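Local coordinates for proteolytically activated form of PPO4 Tyrosinase (Agaricus bisporus var. bisporus H97, PDB 4OUA), which uses a pair of copper ions to hydroxylate monophenols to o-diphenols and oxidise these to o-quinones, the first step of melanin formation, at residues 30-35 with 147-152; 48-53 with 57-62; 285-290 with 374-379. All coordinates share one frame; numbering follows the deposited sequence.

Contact 1: residues 30-35 with 147-152; sequences LYIRAL and EQVKIT
The guanidinium of Arg33 has one face covered by Ile151, whose CD1 methyl stands 3.4 Å above the plane and is displaced toward the rim. The methyl sits near the inner end of the group: Ile151 CD1 is 3.5 Å from Arg33 NE and 3.7 Å from Arg33 CZ, a van der Waals contact with no hydrogen bond in it. Arg33 gets there by a bend at its second torsion (chi2 -60°), which turns a side chain that leaves the helix obliquely back over the strand; the two side chains meet at about a right angle. Asn153, Tyr154 and Ile159 of the hairpin also touch this arginine. Ile32, the residue before Arg33, is directed toward the strand and touches both Ile151 and Val149. Its CG1 packs on Ile151 CG2 at 3.9 Å, and its CG2 meets Val149 CG2 at 4.2 Å. Ile151 serves both helix residues with different branches: with CG1 held between the backbone N and the carbonyl carbon (chi1 63°), CD1 reaches Arg33 while CG2 faces Ile32. No hydrogen bond crosses the contact; Ile32, Val149 and Ile151 form its apolar part, and the intervening Lys150 points away from the helix. Segment 30-35 and the strand lie nearly perpendicular, at 102°, with axes 8.9 Å apart. Strand 148-152 pairs antiparallel with 158-162 into a hairpin, which leans on helix 25-39 well away from the copper ions; Thr29 OG1 bonds to Thr152 N, Arg33 also touches Ile108 of helix 86-109, and Trp119 of helix 116-125 touches both Leu30 and Thr152.

Contact 2: residues 48-53 with 57-62; sequences SFFQLS and GLPFTP. With NA (sodium ion), chain E.
Phe50 and Pro59 meet obliquely, aromatic ring against pyrrolidine ring, with Phe50 CE2 4.2 Å from Pro59 CD. Phe50 has CG anti to the backbone N (chi1 -178°), which swings the ring out from the short helix toward the loop that follows it. The side-chain amide of Gln51 lies near the same ring, its NE2 in the ring plane at the edge, but its hydrogen bond goes to Gln43 O. Both Phe50 and Pro59 are buried; among their neighbours are Phe274, whose ring meets that of Phe50 at about 45°, and Ser176, which touches Pro59. At the C-terminal end of the helix, the two backbones come together without bonding: Ser53 O and Gly57 N are 4.1 Å apart, while the Ser53 hydroxyl is hydrogen-bonded to Ala273 O. The helix begins at Ser48, an N-cap residue whose OG accepts a weak bond from Gln51 N at 3.5 Å, and ends just before His56, a ligand of one copper of the tyrosinase di-copper centre. The chain on either side of that histidine binds a sodium ion: Gly54 O before it, Gly57 O (2.3 Å from the metal) and Pro59 O (2.1 Å) after it, with two waters as the remaining ligands. A cis peptide between Leu58 and Pro59 bends the chain between the two later carbonyls. Phe60 then forms the centre of an inverse gamma turn, closed by a weak bond from Thr61 N to Pro59 O, and its ring takes Leu58 CD2 over the centre of one face, 3.3 Å above the plane. One of the sodium-bound waters donates to Thr61 O at 2.8 Å, linking the far side of that turn to the ion.

Contact 3: residues 285-290 with 374-379; sequences VDRHLS and DRRYGI
Arg287 reaches across to Tyr377, joining helix 277-295 of the di-copper helical core, which carries the copper ligand His282, to the last turn of helix 362-377. In sequence order, Val285 turns its side chain to His250 of the same copper site, and Asp286 forms a salt bridge with Arg91. Arg287 comes next and points at the C-terminal helix; its chain is extended as far as chi3 (75°), where it bends and presents NH2 to the phenol. That nitrogen lies in the plane of the tyrosine ring at its edge, and the guanidinium and ring planes are 44° apart. NH2 also salt-bridges Asp132, while NH1 pairs with Asp353 and NE bonds to Asn284, so the group is gripped at all three nitrogens. Arg376 adds its own salt bridge to Asp132, and Tyr377 OH bonds to the same carboxylate, which probably offsets the two neighbouring positive charges. His288 packs on helix 201-224, Leu289 on Pro87, and Ser290 on Tyr351. Within the C-terminal segment, Arg376 CG sits 3.8 Å above the centre of one face of the Tyr377 ring. Arg287 NH2 donates to Tyr377 OH in a bent bond, 126° at the hydrogen, whose modelled length of 2.5 Å is doubtfully short.

How the contacts relate
From the N terminus, helix 25-39 supplies the first half of contact 1, whose partner strand follows 112 residues later. The loop so closed holds contact 2 entirely: helix 49-54 comes directly after helix 25-39, and the sodium-binding turn after it closes within a few residues. The two contacts touch where Leu35 CD1 packs on Phe49 CD2 at 4.0 Å. Contact 3 opens only after contact 1 has closed, in series with both, with 83 residues between segments 285-290 and 374-379. Contacts 2 and 3 lie on opposite sides of the chain's centre, centres about 30 Å apart. Contact 1 ties the hairpin to helix 25-39, contact 2 the sodium loop to helix 49-54, and contact 3 the C-terminal helix to helix 277-295.

Contact 1: residues 30-35 with 147-152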
loop_
_atom_site.group_PDB
_atom_site.type_symbol
_atom_site.label_atom_id
_atom_site.label_comp_id
_atom_site.label_asym_id
_atom_site.label_seq_id
_atom_site.Cartn_x
_atom_site.Cartn_y
_atom_site.Cartn_z
ATOM N N LEU A 30 -6.226 17.187 -3.571
ATOM C CA LEU A 30 -6.886 16.171 -4.382
ATOM C C LEU A 30 -6.949 14.839 -3.650
ATOM O O LEU A 30 -7.914 14.088 -3.790
ATOM C CB LEU A 30 -6.169 16.000 -5.724
ATOM C CG LEU A 30 -6.381 17.109 -6.756
ATOM C CD1 LEU A 30 -5.636 16.795 -8.046
ATOM C CD2 LEU A 30 -7.865 17.311 -7.025
ATOM N N TYR A 31 -5.917 14.554 -2.863
ATOM C CA TYR A 31 -5.841 13.300 -2.125
ATOM C C TYR A 31 -6.851 13.276 -0.979
ATOM O O TYR A 31 -7.523 12.272 -0.755
ATOM C CB TYR A 31 -4.422 13.077 -1.596
ATOM C CG TYR A 31 -4.180 11.682 -1.070
ATOM C CD1 TYR A 31 -3.917 10.629 -1.937
ATOM C CD2 TYR A 31 -4.214 11.415 0.293
ATOM C CE1 TYR A 31 -3.696 9.350 -1.464
ATOM C CE2 TYR A 31 -3.994 10.138 0.777
ATOM C CZ TYR A 31 -3.734 9.109 -0.107
ATOM O OH TYR A 31 -3.516 7.835 0.365
ATOM N N ILE A 32 -6.954 14.390 -0.260
ATOM C CA ILE A 32 -7.893 14.504 0.852
ATOM C C ILE A 32 -9.339 14.463 0.367
ATOM O O ILE A 32 -10.211 13.895 1.027
ATOM C CB ILE A 32 -7.669 15.803 1.648
ATOM C CG1 ILE A 32 -6.239 15.861 2.191
ATOM C CG2 ILE A 32 -8.680 15.914 2.779
ATOM C CD1 ILE A 32 -5.900 14.743 3.149
ATOM N N ARG A 33 -9.589 15.069 -0.788
ATOM C CA ARG A 33 -10.924 15.069 -1.372
ATOM C C ARG A 33 -11.296 13.692 -1.914
ATOM O O ARG A 33 -12.377 13.177 -1.632
ATOM C CB ARG A 33 -11.025 16.112 -2.487
ATOM C CG ARG A 33 -10.957 17.553 -2.008
ATOM C CD ARG A 33 -12.081 17.868 -1.033
ATOM N NE ARG A 33 -12.289 19.306 -0.883
ATOM C CZ ARG A 33 -13.158 19.854 -0.038
ATOM N NH1 ARG A 33 -13.903 19.085 0.746
ATOM N NH2 ARG A 33 -13.281 21.172 0.027
ATOM N N ALA A 34 -10.392 13.102 -2.692
ATOM C CA ALA A 34 -10.659 11.825 -3.345
ATOM C C ALA A 34 -10.748 10.689 -2.335
ATOM O O ALA A 34 -11.553 9.771 -2.490
ATOM C CB ALA A 34 -9.589 11.526 -4.382
ATOM N N LEU A 35 -9.917 10.754 -1.300
ATOM C CA LEU A 35 -9.914 9.728 -0.263
ATOM C C LEU A 35 -11.208 9.769 0.546
ATOM O O LEU A 35 -11.771 8.729 0.892
ATOM C CB LEU A 35 -8.702 9.899 0.655
ATOM C CG LEU A 35 -8.533 8.851 1.752
ATOM C CD1 LEU A 35 -8.505 7.453 1.160
ATOM C CD2 LEU A 35 -7.269 9.125 2.544
ATOM N N GLU A 147 -6.124 16.141 13.237
ATOM C CA GLU A 147 -7.539 15.836 13.046
ATOM C C GLU A 147 -8.121 16.631 11.883
ATOM O O GLU A 147 -8.954 16.128 11.129
ATOM C CB GLU A 147 -8.328 16.127 14.324
ATOM C CG GLU A 147 -8.093 15.131 15.444
ATOM C CD GLU A 147 -8.741 13.787 15.172
ATOM O OE1 GLU A 147 -9.599 13.710 14.265
ATOM O OE2 GLU A 147 -8.393 12.809 15.867
ATOM N N GLN A 148 -7.681 17.878 11.752
ATOM C CA GLN A 148 -8.088 18.729 10.641
ATOM C C GLN A 148 -6.864 19.075 9.799
ATOM O O GLN A 148 -5.766 19.239 10.332
ATOM C CB GLN A 148 -8.765 20.003 11.153
ATOM C CG GLN A 148 -9.921 19.762 12.119
ATOM C CD GLN A 148 -11.226 19.433 11.415
ATOM O OE1 GLN A 148 -11.470 19.881 10.294
ATOM N NE2 GLN A 148 -12.072 18.649 12.074
ATOM N N VAL A 149 -7.050 19.180 8.487
ATOM C CA VAL A 149 -5.942 19.482 7.587
ATOM C C VAL A 149 -6.284 20.612 6.621
ATOM O O VAL A 149 -7.429 20.753 6.197
ATOM C CB VAL A 149 -5.521 18.242 6.772
ATOM C CG1 VAL A 149 -4.906 17.184 7.683
ATOM C CG2 VAL A 149 -6.708 17.678 6.004
ATOM N N LYS A 150 -5.277 21.408 6.277
ATOM C CA LYS A 150 -5.458 22.532 5.365
ATOM C C LYS A 150 -5.404 22.102 3.902
ATOM O O LYS A 150 -4.426 21.501 3.453
ATOM C CB LYS A 150 -4.394 23.603 5.618
ATOM C CG LYS A 150 -4.441 24.240 6.995
ATOM C CD LYS A 150 -3.335 25.277 7.139
ATOM C CE LYS A 150 -3.339 25.920 8.515
ATOM N NZ LYS A 150 -2.219 26.891 8.665
ATOM N N ILE A 151 -6.459 22.418 3.159
ATOM C CA ILE A 151 -6.472 22.187 1.723
ATOM C C ILE A 151 -6.971 23.433 1.002
ATOM O O ILE A 151 -7.349 24.419 1.636
ATOM C CB ILE A 151 -7.356 20.984 1.340
ATOM C CG1 ILE A 151 -8.812 21.245 1.723
ATOM C CG2 ILE A 151 -6.847 19.715 2.002
ATOM C CD1 ILE A 151 -9.750 20.123 1.336
ATOM N N THR A 152 -6.955 23.390 -0.325
ATOM C CA THR A 152 -7.471 24.491 -1.123
ATOM C C THR A 152 -8.914 24.209 -1.522
ATOM O O THR A 152 -9.224 23.138 -2.049
ATOM C CB THR A 152 -6.622 24.730 -2.384
ATOM O OG1 THR A 152 -5.316 25.182 -2.002
ATOM C CG2 THR A 152 -7.270 25.776 -3.275
#

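Contact 2: residues 48-53 with 57-62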
loop_
_atom_site.group_PDB
_atom_site.type_symbol
_atom_site.label_atom_id
_atom_site.label_comp_id
_atom_site.label_asym_id
_atom_site.label_seq_id
_atom_site.Cartn_x
_atom_site.Cartn_y
_atom_site.Cartn_z
ATOM N N SER A 48 -15.270 1.507 -4.209
ATOM C CA SER A 48 -15.299 2.221 -2.939
ATOM C C SER A 48 -14.126 1.802 -2.064
ATOM O O SER A 48 -13.542 0.736 -2.262
ATOM C CB SER A 48 -16.620 1.978 -2.202
ATOM O OG SER A 48 -16.691 0.661 -1.679
ATOM N N PHE A 49 -13.791 2.649 -1.095
ATOM C CA PHE A 49 -12.698 2.382 -0.169
ATOM C C PHE A 49 -12.877 1.049 0.552
ATOM O O PHE A 49 -11.904 0.348 0.821
ATOM C CB PHE A 49 -12.584 3.516 0.854
ATOM C CG PHE A 49 -11.468 3.334 1.844
ATOM C CD1 PHE A 49 -11.689 2.691 3.050
ATOM C CD2 PHE A 49 -10.199 3.814 1.571
ATOM C CE1 PHE A 49 -10.665 2.526 3.965
ATOM C CE2 PHE A 49 -9.171 3.653 2.480
ATOM C CZ PHE A 49 -9.405 3.009 3.680
ATOM N N PHE A 50 -14.124 0.703 0.858
ATOM C CA PHE A 50 -14.416 -0.511 1.612
ATOM C C PHE A 50 -14.119 -1.773 0.807
ATOM O O PHE A 50 -13.458 -2.688 1.299
ATOM C CB PHE A 50 -15.876 -0.519 2.069
ATOM C CG PHE A 50 -16.243 -1.717 2.895
ATOM C CD1 PHE A 50 -15.992 -1.739 4.257
ATOM C CD2 PHE A 50 -16.835 -2.824 2.310
ATOM C CE1 PHE A 50 -16.326 -2.840 5.020
ATOM C CE2 PHE A 50 -17.171 -3.929 3.069
ATOM C CZ PHE A 50 -16.916 -3.936 4.425
ATOM N N GLN A 51 -14.610 -1.822 -0.426
ATOM C CA GLN A 51 -14.403 -2.987 -1.279
ATOM C C GLN A 51 -12.947 -3.108 -1.713
ATOM O O GLN A 51 -12.435 -4.212 -1.892
ATOM C CB GLN A 51 -15.316 -2.927 -2.506
ATOM C CG GLN A 51 -16.770 -3.253 -2.206
ATOM C CD GLN A 51 -16.954 -4.672 -1.703
ATOM O OE1 GLN A 51 -16.510 -5.630 -2.336
ATOM N NE2 GLN A 51 -17.603 -4.814 -0.554
ATOM N N LEU A 52 -12.286 -1.966 -1.879
ATOM C CA LEU A 52 -10.878 -1.950 -2.258
ATOM C C LEU A 52 -10.003 -2.506 -1.137
ATOM O O LEU A 52 -9.124 -3.334 -1.378
ATOM C CB LEU A 52 -10.437 -0.530 -2.621
ATOM C CG LEU A 52 -10.993 0.034 -3.932
ATOM C CD1 LEU A 52 -10.557 1.479 -4.129
ATOM C CD2 LEU A 52 -10.563 -0.823 -5.116
ATOM N N SER A 53 -10.247 -2.048 0.086
ATOM C CA SER A 53 -9.525 -2.554 1.246
ATOM C C SER A 53 -10.016 -3.947 1.611
ATOM O O SER A 53 -9.279 -4.751 2.180
ATOM C CB SER A 53 -9.684 -1.610 2.439
ATOM O OG SER A 53 -9.108 -0.346 2.166
ATOM N N GLY A 57 -8.293 -8.587 3.147
ATOM C CA GLY A 57 -8.802 -9.581 4.075
ATOM C C GLY A 57 -10.311 -9.711 4.016
ATOM O O GLY A 57 -10.873 -10.033 2.969
ATOM N N LEU A 58 -10.968 -9.467 5.145
ATOM C CA LEU A 58 -12.425 -9.485 5.199
ATOM C C LEU A 58 -13.015 -8.312 4.423
ATOM O O LEU A 58 -12.397 -7.251 4.329
ATOM C CB LEU A 58 -12.912 -9.451 6.649
ATOM C CG LEU A 58 -12.703 -10.718 7.480
ATOM C CD1 LEU A 58 -13.045 -10.461 8.938
ATOM C CD2 LEU A 58 -13.542 -11.857 6.926
ATOM N N PRO A 59 -14.217 -8.502 3.858
ATOM C CA PRO A 59 -14.947 -9.770 3.928
ATOM C C PRO A 59 -14.400 -10.801 2.948
ATOM O O PRO A 59 -13.675 -10.443 2.022
ATOM C CB PRO A 59 -16.374 -9.367 3.552
ATOM C CG PRO A 59 -16.186 -8.212 2.631
ATOM C CD PRO A 59 -14.983 -7.463 3.147
ATOM N N PHE A 60 -14.741 -12.068 3.151
ATOM C CA PHE A 60 -14.284 -13.124 2.260
ATOM C C PHE A 60 -15.210 -13.260 1.057
ATOM O O PHE A 60 -15.919 -14.255 0.917
ATOM C CB PHE A 60 -14.189 -14.452 3.007
ATOM C CG PHE A 60 -13.198 -14.443 4.138
ATOM C CD1 PHE A 60 -12.171 -13.515 4.170
ATOM C CD2 PHE A 60 -13.294 -15.364 5.167
ATOM C CE1 PHE A 60 -11.259 -13.506 5.207
ATOM C CE2 PHE A 60 -12.388 -15.358 6.206
ATOM C CZ PHE A 60 -11.368 -14.428 6.226
ATOM N N THR A 61 -15.201 -12.251 0.191
ATOM C CA THR A 61 -16.052 -12.243 -0.994
ATOM C C THR A 61 -15.265 -11.852 -2.240
ATOM O O THR A 61 -14.294 -11.100 -2.155
ATOM C CB THR A 61 -17.240 -11.273 -0.832
ATOM O OG1 THR A 61 -16.749 -9.941 -0.633
ATOM C CG2 THR A 61 -18.102 -11.675 0.358
ATOM N N PRO A 62 -15.685 -12.366 -3.405
ATOM C CA PRO A 62 -15.068 -12.045 -4.697
ATOM C C PRO A 62 -15.174 -10.558 -5.022
ATOM O O PRO A 62 -16.180 -9.932 -4.689
ATOM C CB PRO A 62 -15.881 -12.880 -5.694
ATOM C CG PRO A 62 -16.514 -13.955 -4.875
ATOM C CD PRO A 62 -16.789 -13.330 -3.546
HETATM NA NA NA E . -11.960 -9.737 0.976
HETATM O O HOH W 1 -12.555 -9.128 -1.246
HETATM O O HOH W 2 -11.512 -11.630 -0.013
#

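Contact 3: residues 285-290 with 374-379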
loop_
_atom_site.group_PDB
_atom_site.type_symbol
_atom_site.label_atom_id
_atom_site.label_comp_id
_atom_site.label_asym_id
_atom_site.label_seq_id
_atom_site.Cartn_x
_atom_site.Cartn_y
_atom_site.Cartn_z
ATOM N N VAL A 285 6.619 -0.170 0.428
ATOM C CA VAL A 285 7.017 -1.564 0.297
ATOM C C VAL A 285 7.281 -1.877 -1.168
ATOM O O VAL A 285 8.180 -2.650 -1.501
ATOM C CB VAL A 285 5.944 -2.521 0.844
ATOM C CG1 VAL A 285 6.252 -3.958 0.442
ATOM C CG2 VAL A 285 5.836 -2.387 2.355
ATOM N N ASP A 286 6.493 -1.260 -2.041
ATOM C CA ASP A 286 6.657 -1.440 -3.475
ATOM C C ASP A 286 7.901 -0.711 -3.965
ATOM O O ASP A 286 8.550 -1.147 -4.916
ATOM C CB ASP A 286 5.421 -0.944 -4.224
ATOM C CG ASP A 286 5.455 -1.291 -5.696
ATOM O OD1 ASP A 286 5.013 -2.402 -6.053
ATOM O OD2 ASP A 286 5.924 -0.454 -6.496
ATOM N N ARG A 287 8.231 0.398 -3.309
ATOM C CA ARG A 287 9.421 1.163 -3.659
ATOM C C ARG A 287 10.676 0.366 -3.331
ATOM O O ARG A 287 11.681 0.450 -4.035
ATOM C CB ARG A 287 9.445 2.506 -2.928
ATOM C CG ARG A 287 10.563 3.430 -3.381
ATOM C CD ARG A 287 10.500 4.772 -2.675
ATOM N NE ARG A 287 10.956 4.678 -1.293
ATOM C CZ ARG A 287 12.157 5.063 -0.877
ATOM N NH1 ARG A 287 13.024 5.579 -1.737
ATOM N NH2 ARG A 287 12.489 4.939 0.399
ATOM N N HIS A 288 10.606 -0.403 -2.249
ATOM C CA HIS A 288 11.699 -1.282 -1.859
ATOM C C HIS A 288 11.948 -2.314 -2.951
ATOM O O HIS A 288 13.093 -2.607 -3.298
ATOM C CB HIS A 288 11.389 -1.976 -0.530
ATOM C CG HIS A 288 11.439 -1.063 0.655
ATOM N ND1 HIS A 288 10.988 -1.436 1.902
ATOM C CD2 HIS A 288 11.896 0.207 0.785
ATOM C CE1 HIS A 288 11.163 -0.437 2.750
ATOM N NE2 HIS A 288 11.710 0.571 2.097
ATOM N N LEU A 289 10.861 -2.854 -3.492
ATOM C CA LEU A 289 10.946 -3.822 -4.575
ATOM C C LEU A 289 11.614 -3.207 -5.800
ATOM O O LEU A 289 12.430 -3.850 -6.457
ATOM C CB LEU A 289 9.553 -4.344 -4.932
ATOM C CG LEU A 289 9.493 -5.447 -5.986
ATOM C CD1 LEU A 289 10.323 -6.641 -5.550
ATOM C CD2 LEU A 289 8.052 -5.855 -6.236
ATOM N N SER A 290 11.268 -1.957 -6.097
ATOM C CA SER A 290 11.867 -1.241 -7.220
ATOM C C SER A 290 13.357 -1.013 -6.991
ATOM O O SER A 290 14.164 -1.180 -7.903
ATOM C CB SER A 290 11.161 0.098 -7.450
ATOM O OG SER A 290 9.829 -0.090 -7.891
ATOM N N ASP A 374 23.003 2.950 0.552
ATOM C CA ASP A 374 24.083 3.099 1.525
ATOM C C ASP A 374 24.017 4.430 2.266
ATOM O O ASP A 374 24.160 4.483 3.486
ATOM C CB ASP A 374 25.443 2.976 0.835
ATOM C CG ASP A 374 25.753 1.561 0.406
ATOM O OD1 ASP A 374 25.405 0.625 1.155
ATOM O OD2 ASP A 374 26.349 1.390 -0.679
ATOM N N ARG A 375 23.803 5.502 1.514
ATOM C CA ARG A 375 23.813 6.851 2.061
ATOM C C ARG A 375 22.552 7.162 2.865
ATOM O O ARG A 375 22.563 8.033 3.736
ATOM C CB ARG A 375 23.981 7.864 0.925
ATOM C CG ARG A 375 23.713 9.308 1.310
ATOM C CD ARG A 375 24.079 10.245 0.174
ATOM N NE ARG A 375 23.573 9.770 -1.109
ATOM C CZ ARG A 375 24.340 9.297 -2.086
ATOM N NH1 ARG A 375 25.656 9.245 -1.935
ATOM N NH2 ARG A 375 23.791 8.884 -3.221
ATOM N N ARG A 376 21.471 6.441 2.583
ATOM C CA ARG A 376 20.188 6.735 3.211
ATOM C C ARG A 376 19.850 5.783 4.357
ATOM O O ARG A 376 19.300 6.203 5.374
ATOM C CB ARG A 376 19.072 6.703 2.164
ATOM C CG ARG A 376 17.716 7.162 2.680
ATOM C CD ARG A 376 16.738 7.364 1.533
ATOM N NE ARG A 376 15.448 7.880 1.981
ATOM C CZ ARG A 376 15.176 9.170 2.154
ATOM N NH1 ARG A 376 16.109 10.083 1.924
ATOM N NH2 ARG A 376 13.972 9.549 2.562
ATOM N N TYR A 377 20.179 4.505 4.197
ATOM C CA TYR A 377 19.826 3.507 5.203
ATOM C C TYR A 377 21.053 2.854 5.831
ATOM O O TYR A 377 20.933 1.896 6.595
ATOM C CB TYR A 377 18.927 2.431 4.592
ATOM C CG TYR A 377 17.703 2.984 3.899
ATOM C CD1 TYR A 377 16.599 3.403 4.628
ATOM C CD2 TYR A 377 17.652 3.083 2.516
ATOM C CE1 TYR A 377 15.479 3.909 4.000
ATOM C CE2 TYR A 377 16.538 3.588 1.879
ATOM C CZ TYR A 377 15.454 3.999 2.624
ATOM O OH TYR A 377 14.341 4.503 1.993
ATOM N N GLY A 378 22.232 3.376 5.511
ATOM C CA GLY A 378 23.465 2.830 6.045
ATOM C C GLY A 378 24.218 3.800 6.935
ATOM O O GLY A 378 25.391 3.584 7.235
ATOM N N ILE A 379 23.548 4.867 7.361
ATOM C CA ILE A 379 24.177 5.862 8.224
ATOM C C ILE A 379 23.368 6.086 9.500
ATOM O O ILE A 379 22.330 5.455 9.702
ATOM C CB ILE A 379 24.368 7.207 7.490
ATOM C CG1 ILE A 379 23.017 7.839 7.154
ATOM C CG2 ILE A 379 25.194 7.012 6.227
ATOM C CD1 ILE A 379 23.135 9.196 6.493
#